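Local coordinates for hypothetical methylmalonyl-CoA decarboxylase alpha subunit (Sulfolobus tokodaii, PDB 1X0U), which is of unknown function but belongs to the carboxyl transferase family, with a fold related to crotonase and ClpP, and forms a six-chain assembly, at residues R16-K21 with R75-G80; E120-V125 with G162-I167; I188-I191 with Y197-V200; T266-D271 with I298-E303. All blocks are in the same frame, centred on the assembly; numbering follows the deposited sequence.

Contact 1 (R16-K21 with R75-G80); sequences RQLKEK and RFYGDG
Leu18 and Lys21, on one face of helix 8-23, meet a single aromatic residue, Tyr77, and the contact is largely apolar. Lys21 touches with its aliphatic stem: CD lies 3.8 Å from Tyr77 CE2, at the ring edge and near the ring plane, and the chain runs at about a right angle to the tyrosine. With CG anti to the backbone N (chi1 171°) the stem reaches outward extended, then bends at its last torsion (chi4 64°) and carries NZ away from the ring. Leu18 meets the hydroxyl just beyond, setting CD2 4.0 Å from Tyr77 OH.

No hydrogen bond joins the two segments. Within the loop, a type II turn runs from Phe76 to Asp79, closed by Asp79 N to Phe76 O at 3.0 Å, with Gly78 at the positive-phi corner; Tyr77 stands at the turn's second position, its CB directed at the helix.

Phe61 stacks edge-to-face on Tyr77. A second subunit covers the same region, packing Tyr477 on Leu18 and Glu481 on Tyr77, while its Asp487 and Glu490 form salt bridges with Lys19 and Arg16.

With methylene and methyl groups set against a ring edge and a hydroxyl, shape rather than directional bonding decides how the turn meets the helix, while Arg16 and Lys19 of the same helix make their salt bridges to the second subunit.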
loop_
_atom_site.group_PDB
_atom_site.type_symbol
_atom_site.label_atom_id
_atom_site.label_comp_id
_atom_site.label_asym_id
_atom_site.label_seq_id
_atom_site.Cartn_x
_atom_site.Cartn_y
_atom_site.Cartn_z
ATOM N N ARG A 16 -7.134 -37.104 -34.205
ATOM C CA ARG A 16 -7.118 -38.249 -33.302
ATOM C C ARG A 16 -5.873 -39.097 -33.519
ATOM O O ARG A 16 -5.230 -39.501 -32.552
ATOM C CB ARG A 16 -8.386 -39.084 -33.482
ATOM C CG ARG A 16 -9.616 -38.413 -32.895
ATOM C CD ARG A 16 -10.899 -39.089 -33.317
ATOM N NE ARG A 16 -12.064 -38.449 -32.713
ATOM C CZ ARG A 16 -13.323 -38.722 -33.047
ATOM N NH1 ARG A 16 -13.580 -39.628 -33.989
ATOM N NH2 ARG A 16 -14.324 -38.095 -32.441
ATOM N N GLN A 17 -5.515 -39.345 -34.776
ATOM C CA GLN A 17 -4.323 -40.129 -35.085
ATOM C C GLN A 17 -3.049 -39.416 -34.614
ATOM O O GLN A 17 -2.136 -40.050 -34.069
ATOM C CB GLN A 17 -4.211 -40.380 -36.593
ATOM C CG GLN A 17 -5.379 -41.117 -37.217
ATOM C CD GLN A 17 -5.306 -41.122 -38.741
ATOM O OE1 GLN A 17 -6.220 -41.595 -39.417
ATOM N NE2 GLN A 17 -4.215 -40.593 -39.285
ATOM N N LEU A 18 -2.979 -38.103 -34.829
ATOM C CA LEU A 18 -1.801 -37.341 -34.423
ATOM C C LEU A 18 -1.607 -37.369 -32.910
ATOM O O LEU A 18 -0.487 -37.544 -32.424
ATOM C CB LEU A 18 -1.893 -35.887 -34.903
ATOM C CG LEU A 18 -1.766 -35.618 -36.409
ATOM C CD1 LEU A 18 -1.690 -34.115 -36.639
ATOM C CD2 LEU A 18 -0.516 -36.300 -36.973
ATOM N N LYS A 19 -2.699 -37.188 -32.168
ATOM C CA LYS A 19 -2.632 -37.213 -30.714
ATOM C C LYS A 19 -2.216 -38.588 -30.207
ATOM O O LYS A 19 -1.389 -38.700 -29.302
ATOM C CB LYS A 19 -3.975 -36.807 -30.111
ATOM C CG LYS A 19 -4.134 -35.304 -30.018
ATOM C CD LYS A 19 -5.426 -34.908 -29.356
ATOM C CE LYS A 19 -5.461 -33.402 -29.130
ATOM N NZ LYS A 19 -6.713 -32.987 -28.445
ATOM N N GLU A 20 -2.789 -39.631 -30.797
ATOM C CA GLU A 20 -2.450 -40.995 -30.419
ATOM C C GLU A 20 -0.963 -41.215 -30.702
ATOM O O GLU A 20 -0.297 -41.984 -30.016
ATOM C CB GLU A 20 -3.314 -41.986 -31.205
ATOM C CG GLU A 20 -4.722 -42.246 -30.615
ATOM C CD GLU A 20 -5.530 -40.973 -30.322
ATOM O OE1 GLU A 20 -6.729 -40.916 -30.687
ATOM O OE2 GLU A 20 -4.978 -40.031 -29.713
ATOM N N LYS A 21 -0.444 -40.519 -31.710
ATOM C CA LYS A 21 0.971 -40.609 -32.060
ATOM C C LYS A 21 1.800 -39.877 -31.002
ATOM O O LYS A 21 2.839 -40.361 -30.555
ATOM C CB LYS A 21 1.215 -39.961 -33.423
ATOM C CG LYS A 21 2.684 -39.798 -33.795
ATOM C CD LYS A 21 2.838 -38.947 -35.053
ATOM C CE LYS A 21 4.300 -38.665 -35.371
ATOM N NZ LYS A 21 5.049 -39.910 -35.700
ATOM N N ARG A 75 11.821 -34.913 -34.353
ATOM C CA ARG A 75 10.800 -34.020 -33.823
ATOM C C ARG A 75 9.668 -34.764 -33.112
ATOM O O ARG A 75 8.641 -35.090 -33.716
ATOM C CB ARG A 75 10.230 -33.129 -34.934
ATOM C CG ARG A 75 10.899 -31.760 -35.029
ATOM C CD ARG A 75 12.344 -31.880 -35.457
ATOM N NE ARG A 75 13.111 -30.646 -35.271
ATOM C CZ ARG A 75 12.823 -29.473 -35.834
ATOM N NH1 ARG A 75 13.593 -28.419 -35.598
ATOM N NH2 ARG A 75 11.767 -29.346 -36.625
ATOM N N PHE A 76 9.867 -35.030 -31.826
ATOM C CA PHE A 76 8.863 -35.714 -31.024
ATOM C C PHE A 76 7.873 -34.689 -30.494
ATOM O O PHE A 76 8.275 -33.697 -29.898
ATOM C CB PHE A 76 9.524 -36.413 -29.838
ATOM C CG PHE A 76 10.339 -37.614 -30.208
ATOM C CD1 PHE A 76 9.725 -38.836 -30.454
ATOM C CD2 PHE A 76 11.729 -37.534 -30.270
ATOM C CE1 PHE A 76 10.484 -39.969 -30.752
ATOM C CE2 PHE A 76 12.498 -38.660 -30.567
ATOM C CZ PHE A 76 11.874 -39.880 -30.806
ATOM N N TYR A 77 6.584 -34.912 -30.709
ATOM C CA TYR A 77 5.574 -33.979 -30.202
ATOM C C TYR A 77 5.697 -33.848 -28.683
ATOM O O TYR A 77 5.767 -34.855 -27.978
ATOM C CB TYR A 77 4.167 -34.471 -30.534
ATOM C CG TYR A 77 3.775 -34.337 -31.986
ATOM C CD1 TYR A 77 3.833 -33.102 -32.633
ATOM C CD2 TYR A 77 3.290 -35.435 -32.698
ATOM C CE1 TYR A 77 3.412 -32.962 -33.956
ATOM C CE2 TYR A 77 2.869 -35.310 -34.010
ATOM C CZ TYR A 77 2.930 -34.074 -34.636
ATOM O OH TYR A 77 2.509 -33.965 -35.941
ATOM N N GLY A 78 5.720 -32.614 -28.187
ATOM C CA GLY A 78 5.830 -32.398 -26.754
ATOM C C GLY A 78 7.253 -32.182 -26.275
ATOM O O GLY A 78 7.473 -31.747 -25.145
ATOM N N ASP A 79 8.214 -32.500 -27.139
ATOM C CA ASP A 79 9.639 -32.328 -26.860
ATOM C C ASP A 79 10.164 -32.981 -25.578
ATOM O O ASP A 79 11.170 -32.539 -25.026
ATOM C CB ASP A 79 9.987 -30.834 -26.838
ATOM C CG ASP A 79 11.479 -30.572 -27.026
ATOM O OD1 ASP A 79 11.971 -29.561 -26.503
ATOM O OD2 ASP A 79 12.165 -31.361 -27.704
ATOM N N GLY A 80 9.484 -34.020 -25.096
ATOM C CA GLY A 80 9.950 -34.711 -23.904
ATOM C C GLY A 80 9.319 -34.434 -22.544
ATOM O O GLY A 80 9.781 -34.971 -21.536
#

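Contact 2 (E120-V125 with G162-I167); sequences ELALKV and GVIPQI
In this crotonase-like fold, helix 109-125 is the connection between strands 91-98 and 129-133, and its last turns lean on the loop that leads into strand 166-170, the next strand of the same sheet. Leu123 and Ile164 carry the contact. Leu123 CD1 sits between two partners, 3.8 Å from Ile164 CD1 and 3.9 Å from Val163 CG1, and the leucine crosses both side chains at about a right angle. Its CG is anti to the backbone N (chi1 -156°), which swings the branch round toward the loop although CB does not point there.

Ile164 holds CG1 between its backbone N and carbonyl carbon (chi1 49°), which points CG1 and CD1 at the helix, where CD1 also meets Ala122 CB at 4.0 Å. Its other branch, CG2, rests 3.9 Å from Ala122 O.

Phe94 of strand 91-98 lies against Ala122, and Ala160 of helix 144-160 against Leu123. Tyr513 of a third subunit packs on the same leucine, and Lys515 of that subunit on Val163.

All four touching residues are buried and meet mainly through methyl groups at ordinary van der Waals distances, so the helix is seated on the loop by hydrophobic packing, with no hydrogen bond across.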
loop_
_atom_site.group_PDB
_atom_site.type_symbol
_atom_site.label_atom_id
_atom_site.label_comp_id
_atom_site.label_asym_id
_atom_site.label_seq_id
_atom_site.Cartn_x
_atom_site.Cartn_y
_atom_site.Cartn_z
ATOM N N GLU A 120 4.306 -20.515 -14.715
ATOM C CA GLU A 120 3.751 -19.164 -14.839
ATOM C C GLU A 120 2.252 -19.204 -14.596
ATOM O O GLU A 120 1.687 -18.295 -14.011
ATOM C CB GLU A 120 4.003 -18.570 -16.234
ATOM C CG GLU A 120 5.462 -18.316 -16.617
ATOM C CD GLU A 120 5.581 -17.669 -18.001
ATOM O OE1 GLU A 120 4.718 -17.945 -18.863
ATOM O OE2 GLU A 120 6.533 -16.897 -18.232
ATOM N N LEU A 121 1.600 -20.252 -15.074
ATOM C CA LEU A 121 0.167 -20.364 -14.878
ATOM C C LEU A 121 -0.146 -20.667 -13.411
ATOM O O LEU A 121 -1.027 -20.049 -12.813
ATOM C CB LEU A 121 -0.410 -21.453 -15.780
ATOM C CG LEU A 121 -0.569 -21.085 -17.258
ATOM C CD1 LEU A 121 -0.969 -22.302 -18.076
ATOM C CD2 LEU A 121 -1.620 -19.986 -17.381
ATOM N N ALA A 122 0.591 -21.608 -12.835
ATOM C CA ALA A 122 0.367 -21.981 -11.447
ATOM C C ALA A 122 0.610 -20.783 -10.537
ATOM O O ALA A 122 -0.027 -20.640 -9.497
ATOM C CB ALA A 122 1.285 -23.148 -11.055
ATOM N N LEU A 123 1.535 -19.920 -10.935
ATOM C CA LEU A 123 1.838 -18.737 -10.150
ATOM C C LEU A 123 0.722 -17.696 -10.298
ATOM O O LEU A 123 0.384 -16.994 -9.339
ATOM C CB LEU A 123 3.176 -18.148 -10.587
ATOM C CG LEU A 123 3.892 -17.304 -9.535
ATOM C CD1 LEU A 123 4.090 -18.130 -8.251
ATOM C CD2 LEU A 123 5.238 -16.842 -10.089
ATOM N N LYS A 124 0.148 -17.600 -11.495
ATOM C CA LYS A 124 -0.931 -16.637 -11.731
ATOM C C LYS A 124 -2.224 -16.999 -10.998
ATOM O O LYS A 124 -2.915 -16.116 -10.488
ATOM C CB LYS A 124 -1.249 -16.512 -13.224
ATOM C CG LYS A 124 -0.218 -15.780 -14.061
ATOM C CD LYS A 124 -0.807 -15.435 -15.438
ATOM C CE LYS A 124 0.255 -14.934 -16.396
ATOM N NZ LYS A 124 1.064 -13.861 -15.761
ATOM N N VAL A 125 -2.555 -18.288 -10.956
ATOM C CA VAL A 125 -3.793 -18.723 -10.305
ATOM C C VAL A 125 -3.623 -19.225 -8.863
ATOM O O VAL A 125 -4.607 -19.549 -8.189
ATOM C CB VAL A 125 -4.501 -19.826 -11.128
ATOM C CG1 VAL A 125 -4.839 -19.303 -12.534
ATOM C CG2 VAL A 125 -3.632 -21.069 -11.206
ATOM N N GLY A 162 7.901 -20.055 -1.693
ATOM C CA GLY A 162 7.163 -19.482 -0.584
ATOM C C GLY A 162 5.855 -18.857 -1.021
ATOM O O GLY A 162 5.213 -18.178 -0.232
ATOM N N VAL A 163 5.460 -19.086 -2.276
ATOM C CA VAL A 163 4.212 -18.544 -2.816
ATOM C C VAL A 163 3.238 -19.686 -3.121
ATOM O O VAL A 163 2.055 -19.624 -2.794
ATOM C CB VAL A 163 4.471 -17.753 -4.121
ATOM C CG1 VAL A 163 3.167 -17.151 -4.636
ATOM C CG2 VAL A 163 5.524 -16.675 -3.880
ATOM N N ILE A 164 3.755 -20.723 -3.767
ATOM C CA ILE A 164 2.972 -21.904 -4.108
ATOM C C ILE A 164 3.826 -23.129 -3.776
ATOM O O ILE A 164 5.015 -23.176 -4.097
ATOM C CB ILE A 164 2.564 -21.924 -5.618
ATOM C CG1 ILE A 164 3.776 -21.656 -6.520
ATOM C CG2 ILE A 164 1.487 -20.871 -5.881
ATOM C CD1 ILE A 164 3.503 -21.917 -8.018
ATOM N N PRO A 165 3.232 -24.132 -3.112
ATOM C CA PRO A 165 3.968 -25.346 -2.744
ATOM C C PRO A 165 4.595 -25.981 -3.982
ATOM O O PRO A 165 3.937 -26.113 -5.009
ATOM C CB PRO A 165 2.886 -26.248 -2.144
ATOM C CG PRO A 165 1.833 -25.284 -1.689
ATOM C CD PRO A 165 1.801 -24.275 -2.804
ATOM N N GLN A 166 5.856 -26.378 -3.871
ATOM C CA GLN A 166 6.566 -27.010 -4.975
ATOM C C GLN A 166 7.131 -28.356 -4.556
ATOM O O GLN A 166 8.079 -28.424 -3.761
ATOM C CB GLN A 166 7.714 -26.121 -5.440
ATOM C CG GLN A 166 7.290 -24.804 -6.052
ATOM C CD GLN A 166 8.484 -23.943 -6.376
ATOM O OE1 GLN A 166 9.046 -23.268 -5.499
ATOM N NE2 GLN A 166 8.912 -23.985 -7.635
ATOM N N ILE A 167 6.555 -29.422 -5.105
ATOM C CA ILE A 167 6.979 -30.788 -4.798
ATOM C C ILE A 167 7.566 -31.477 -6.036
ATOM O O ILE A 167 7.009 -31.397 -7.120
ATOM C CB ILE A 167 5.787 -31.624 -4.297
ATOM C CG1 ILE A 167 5.181 -30.970 -3.056
ATOM C CG2 ILE A 167 6.236 -33.026 -3.975
ATOM C CD1 ILE A 167 3.834 -31.550 -2.641
#

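Contact 3 (I188-I191 with Y197-V200); sequences IIMI and YMFV
Met190 and Met198 meet tip to tip, and this is the tight part of the contact: Met190 SD is modelled 3.2 Å from Met198 CE. The two chains get there differently. Met190 is extended throughout, with CG anti to the backbone N, and its own methyl runs on past the sulfur to the backbone of the facing strand, where CE lies 3.3 Å from Tyr197 CA. Both distances are shorter than usual for such atoms, so the exact place of the methionine ends is less sure. Met198 holds CG between its backbone N and carbonyl carbon (chi1 64°), then bends at its last torsion (chi3 121°), which turns CE back toward strand 187-191. There the same methyl also touches Ile188 CG2 at 3.8 Å, more loosely than it meets the sulfur. Met170 of strand 166-170 packs on both methionines, and Val232 also lines them.

The other side is looser. The CB of Tyr197 points away, and its ring stacks on Phe216 instead. Val200, partly exposed, leaves the contact altogether and gives its backbone N-H to Glu379 of a third subunit, whose Ile384 packs on Met198.

No hydrogen bond links the two strands; the axes of these short strand segments pass 9.1 Å apart, with N-to-C directions 125° apart. Strand 187-191 belongs to the large mixed sheet, whereas 197-199 pairs in parallel with 173-175. A small sheet packed across the large one through apolar side chains, here mainly methionines, is consistent with the two-sheet architecture of the ClpP/crotonase fold.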
loop_
_atom_site.group_PDB
_atom_site.type_symbol
_atom_site.label_atom_id
_atom_site.label_comp_id
_atom_site.label_asym_id
_atom_site.label_seq_id
_atom_site.Cartn_x
_atom_site.Cartn_y
_atom_site.Cartn_z
ATOM N N ILE A 188 11.509 -33.003 -1.929
ATOM C CA ILE A 188 11.934 -33.935 -2.946
ATOM C C ILE A 188 11.574 -35.350 -2.487
ATOM O O ILE A 188 12.080 -35.835 -1.477
ATOM C CB ILE A 188 13.458 -33.874 -3.212
ATOM C CG1 ILE A 188 13.838 -32.549 -3.886
ATOM C CG2 ILE A 188 13.863 -35.019 -4.131
ATOM C CD1 ILE A 188 15.328 -32.441 -4.193
ATOM N N ILE A 189 10.666 -35.981 -3.223
ATOM C CA ILE A 189 10.250 -37.349 -2.955
ATOM C C ILE A 189 10.951 -38.176 -4.031
ATOM O O ILE A 189 10.752 -37.955 -5.225
ATOM C CB ILE A 189 8.741 -37.507 -3.102
ATOM C CG1 ILE A 189 8.035 -36.624 -2.065
ATOM C CG2 ILE A 189 8.364 -38.981 -2.960
ATOM C CD1 ILE A 189 6.554 -36.438 -2.315
ATOM N N MET A 190 11.781 -39.115 -3.601
ATOM C CA MET A 190 12.544 -39.935 -4.521
ATOM C C MET A 190 12.335 -41.421 -4.280
ATOM O O MET A 190 12.177 -41.857 -3.140
ATOM C CB MET A 190 14.028 -39.594 -4.375
ATOM C CG MET A 190 14.936 -40.295 -5.359
ATOM S SD MET A 190 16.569 -39.572 -5.297
ATOM C CE MET A 190 17.507 -40.750 -6.246
ATOM N N ILE A 191 12.340 -42.193 -5.362
ATOM C CA ILE A 191 12.171 -43.642 -5.285
ATOM C C ILE A 191 13.551 -44.287 -5.232
ATOM O O ILE A 191 14.467 -43.854 -5.925
ATOM C CB ILE A 191 11.426 -44.196 -6.523
ATOM C CG1 ILE A 191 10.043 -43.547 -6.646
ATOM C CG2 ILE A 191 11.277 -45.717 -6.412
ATOM C CD1 ILE A 191 10.052 -42.174 -7.249
ATOM N N TYR A 197 18.503 -41.790 -9.310
ATOM C CA TYR A 197 19.653 -41.190 -8.668
ATOM C C TYR A 197 19.784 -39.753 -9.101
ATOM O O TYR A 197 19.067 -39.294 -9.984
ATOM C CB TYR A 197 20.926 -41.964 -9.019
ATOM C CG TYR A 197 21.215 -42.108 -10.500
ATOM C CD1 TYR A 197 21.740 -41.048 -11.238
ATOM C CD2 TYR A 197 21.034 -43.341 -11.151
ATOM C CE1 TYR A 197 22.093 -41.207 -12.584
ATOM C CE2 TYR A 197 21.380 -43.510 -12.496
ATOM C CZ TYR A 197 21.913 -42.437 -13.204
ATOM O OH TYR A 197 22.274 -42.595 -14.524
ATOM N N MET A 198 20.667 -39.026 -8.445
ATOM C CA MET A 198 20.911 -37.655 -8.837
ATOM C C MET A 198 22.233 -37.160 -8.298
ATOM O O MET A 198 22.604 -37.431 -7.155
ATOM C CB MET A 198 19.736 -36.723 -8.452
ATOM C CG MET A 198 19.396 -36.503 -6.993
ATOM S SD MET A 198 17.883 -35.448 -6.869
ATOM C CE MET A 198 16.812 -36.440 -6.008
ATOM N N PHE A 199 22.976 -36.488 -9.168
ATOM C CA PHE A 199 24.272 -35.934 -8.816
ATOM C C PHE A 199 24.613 -34.807 -9.780
ATOM O O PHE A 199 24.140 -34.796 -10.912
ATOM C CB PHE A 199 25.362 -37.020 -8.834
ATOM C CG PHE A 199 25.264 -37.987 -9.985
ATOM C CD1 PHE A 199 24.949 -39.324 -9.756
ATOM C CD2 PHE A 199 25.516 -37.578 -11.290
ATOM C CE1 PHE A 199 24.887 -40.241 -10.809
ATOM C CE2 PHE A 199 25.456 -38.486 -12.350
ATOM C CZ PHE A 199 25.142 -39.822 -12.109
ATOM N N VAL A 200 25.404 -33.842 -9.320
ATOM C CA VAL A 200 25.788 -32.706 -10.158
ATOM C C VAL A 200 26.749 -33.159 -11.253
ATOM O O VAL A 200 26.562 -32.841 -12.429
ATOM C CB VAL A 200 26.460 -31.593 -9.316
ATOM C CG1 VAL A 200 26.901 -30.449 -10.213
ATOM C CG2 VAL A 200 25.483 -31.087 -8.256
#

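Contact 4 (T266-D271 with I298-E303)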
loop_
_atom_site.group_PDB
_atom_site.type_symbol
_atom_site.label_atom_id
_atom_site.label_comp_id
_atom_site.label_asym_id
_atom_site.label_seq_id
_atom_site.Cartn_x
_atom_site.Cartn_y
_atom_site.Cartn_z
ATOM N N THR A 266 -12.724 -35.371 10.487
ATOM C CA THR A 266 -12.978 -35.298 11.919
ATOM C C THR A 266 -12.218 -36.411 12.679
ATOM O O THR A 266 -11.169 -36.887 12.229
ATOM C CB THR A 266 -14.502 -35.413 12.193
ATOM O OG1 THR A 266 -15.227 -34.722 11.164
ATOM C CG2 THR A 266 -14.858 -34.785 13.544
ATOM N N GLY A 267 -12.759 -36.810 13.825
ATOM C CA GLY A 267 -12.203 -37.912 14.588
ATOM C C GLY A 267 -11.387 -37.443 15.775
ATOM O O GLY A 267 -10.600 -38.202 16.339
ATOM N N ASP A 268 -11.577 -36.183 16.157
ATOM C CA ASP A 268 -10.869 -35.613 17.297
ATOM C C ASP A 268 -11.173 -36.384 18.576
ATOM O O ASP A 268 -10.331 -37.128 19.079
ATOM C CB ASP A 268 -11.235 -34.138 17.472
ATOM C CG ASP A 268 -11.537 -33.452 16.153
ATOM O OD1 ASP A 268 -11.161 -34.001 15.097
ATOM O OD2 ASP A 268 -12.145 -32.364 16.076
ATOM N N PRO A 269 -12.381 -36.201 19.099
ATOM C CA PRO A 269 -12.641 -35.153 20.090
ATOM C C PRO A 269 -11.355 -34.468 20.542
ATOM O O PRO A 269 -10.264 -34.982 20.292
ATOM C CB PRO A 269 -13.263 -35.925 21.255
ATOM C CG PRO A 269 -13.910 -37.102 20.615
ATOM C CD PRO A 269 -13.030 -37.475 19.455
ATOM N N ALA A 270 -11.489 -33.322 21.202
ATOM C CA ALA A 270 -10.349 -32.452 21.464
ATOM C C ALA A 270 -9.847 -32.618 22.894
ATOM O O ALA A 270 -8.695 -32.307 23.198
ATOM C CB ALA A 270 -10.717 -31.001 21.193
ATOM N N ASP A 271 -10.719 -33.109 23.769
ATOM C CA ASP A 271 -10.329 -33.443 25.134
ATOM C C ASP A 271 -9.258 -34.529 25.151
ATOM O O ASP A 271 -9.542 -35.699 24.893
ATOM C CB ASP A 271 -11.547 -33.893 25.944
ATOM C CG ASP A 271 -12.256 -32.736 26.620
ATOM O OD1 ASP A 271 -11.576 -31.927 27.286
ATOM O OD2 ASP A 271 -13.490 -32.555 26.541
ATOM N N ILE A 298 -0.315 -37.018 21.016
ATOM C CA ILE A 298 -0.896 -35.682 20.978
ATOM C C ILE A 298 -1.778 -35.379 19.784
ATOM O O ILE A 298 -2.825 -34.752 19.926
ATOM C CB ILE A 298 0.188 -34.581 21.027
ATOM C CG1 ILE A 298 0.975 -34.673 22.333
ATOM C CG2 ILE A 298 -0.474 -33.199 20.916
ATOM C CD1 ILE A 298 2.244 -33.860 22.344
ATOM N N VAL A 299 -1.366 -35.837 18.607
ATOM C CA VAL A 299 -2.092 -35.532 17.376
ATOM C C VAL A 299 -3.269 -36.419 17.011
ATOM O O VAL A 299 -3.406 -37.530 17.512
ATOM C CB VAL A 299 -1.118 -35.504 16.199
ATOM C CG1 VAL A 299 0.018 -34.550 16.518
ATOM C CG2 VAL A 299 -0.567 -36.909 15.939
ATOM N N ASP A 300 -4.110 -35.903 16.117
ATOM C CA ASP A 300 -5.291 -36.600 15.639
ATOM C C ASP A 300 -4.960 -38.017 15.140
ATOM O O ASP A 300 -4.099 -38.203 14.272
ATOM C CB ASP A 300 -5.937 -35.798 14.501
ATOM C CG ASP A 300 -6.490 -34.445 14.953
ATOM O OD1 ASP A 300 -6.239 -34.013 16.102
ATOM O OD2 ASP A 300 -7.184 -33.800 14.136
ATOM N N ASN A 301 -5.649 -39.007 15.701
ATOM C CA ASN A 301 -5.469 -40.406 15.321
ATOM C C ASN A 301 -4.008 -40.854 15.215
ATOM O O ASN A 301 -3.697 -41.816 14.501
ATOM C CB ASN A 301 -6.188 -40.665 13.994
ATOM C CG ASN A 301 -7.655 -40.268 14.043
ATOM O OD1 ASN A 301 -8.175 -39.661 13.111
ATOM N ND2 ASN A 301 -8.324 -40.610 15.130
ATOM N N GLY A 302 -3.124 -40.158 15.925
ATOM C CA GLY A 302 -1.709 -40.501 15.912
ATOM C C GLY A 302 -0.988 -40.413 14.571
ATOM O O GLY A 302 0.133 -40.890 14.458
ATOM N N GLU A 303 -1.603 -39.804 13.561
ATOM C CA GLU A 303 -0.961 -39.692 12.251
ATOM C C GLU A 303 0.096 -38.591 12.159
ATOM O O GLU A 303 -0.104 -37.470 12.624
ATOM C CB GLU A 303 -2.004 -39.506 11.148
ATOM C CG GLU A 303 -2.412 -40.820 10.460
ATOM C CD GLU A 303 -1.227 -41.770 10.233
ATOM O OE1 GLU A 303 -0.844 -42.495 11.179
ATOM O OE2 GLU A 303 -0.666 -41.792 9.115
HETATM O O HOH W 1 -9.424 -35.298 13.667
HETATM O O HOH W 2 -8.069 -37.826 17.540
#
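The carboxylates of Asp268 and Asp300 lie side by side, pointing the same way with their planes 23° apart and the Asp300 group offset over one face of the other. Asp268 OD1 and Asp300 OD2 are 4.1 Å apart, and water 1 lies between them, 2.6 Å from Asp268 OD1 and 2.7 Å from Asp300 OD2, well above the Asp300 plane. With further acceptors around it, this water cannot donate to all at once, but when it donates to both carboxylates it would probably ease their repulsion.

The third flat group, the Asn301 amide, approaches the opposite loop, ND2 3.5 Å from Gly267 O.

Both pieces are loops. Residues 298-303 leave helix 291-298 at Val299 and lead to strand 305-307, an outermost strand of the chain's second seven-stranded sheet, by two overlapping turns in which Gly302 N bonds Val299 O and Glu303 N bonds Asp300 O. Water 2 donates to Asp268 O at 2.8 Å and accepts from Asn301 N at 3.3 Å.

Asp300 has its stronger partners outside the two loops: OD1 takes the Ala323 N-H and a salt bridge from Arg495, which also bonds Pro269 O, and OD2 the Gly324 N-H.

In the fold
Contacts 2 and 3 are the joined pair: their centres are 22 Å apart, strands 166-170 and 187-191 are neighbours in one sheet, and Ile167 CG2 meets Ile189 CD1 at 3.8 Å. Both also reach the third subunit. Contact 1 lies farther out on the same side of the chain's centre, its centre 27 Å from that of contact 2, and shares with it a second subunit as neighbour. Contact 4 is on the opposite side from contact 3, centres 34 Å apart, beside the second large sheet; no other chain touches its two segments. The model thus has a buried pair flanked by two surface contacts whose centres are 49 Å apart.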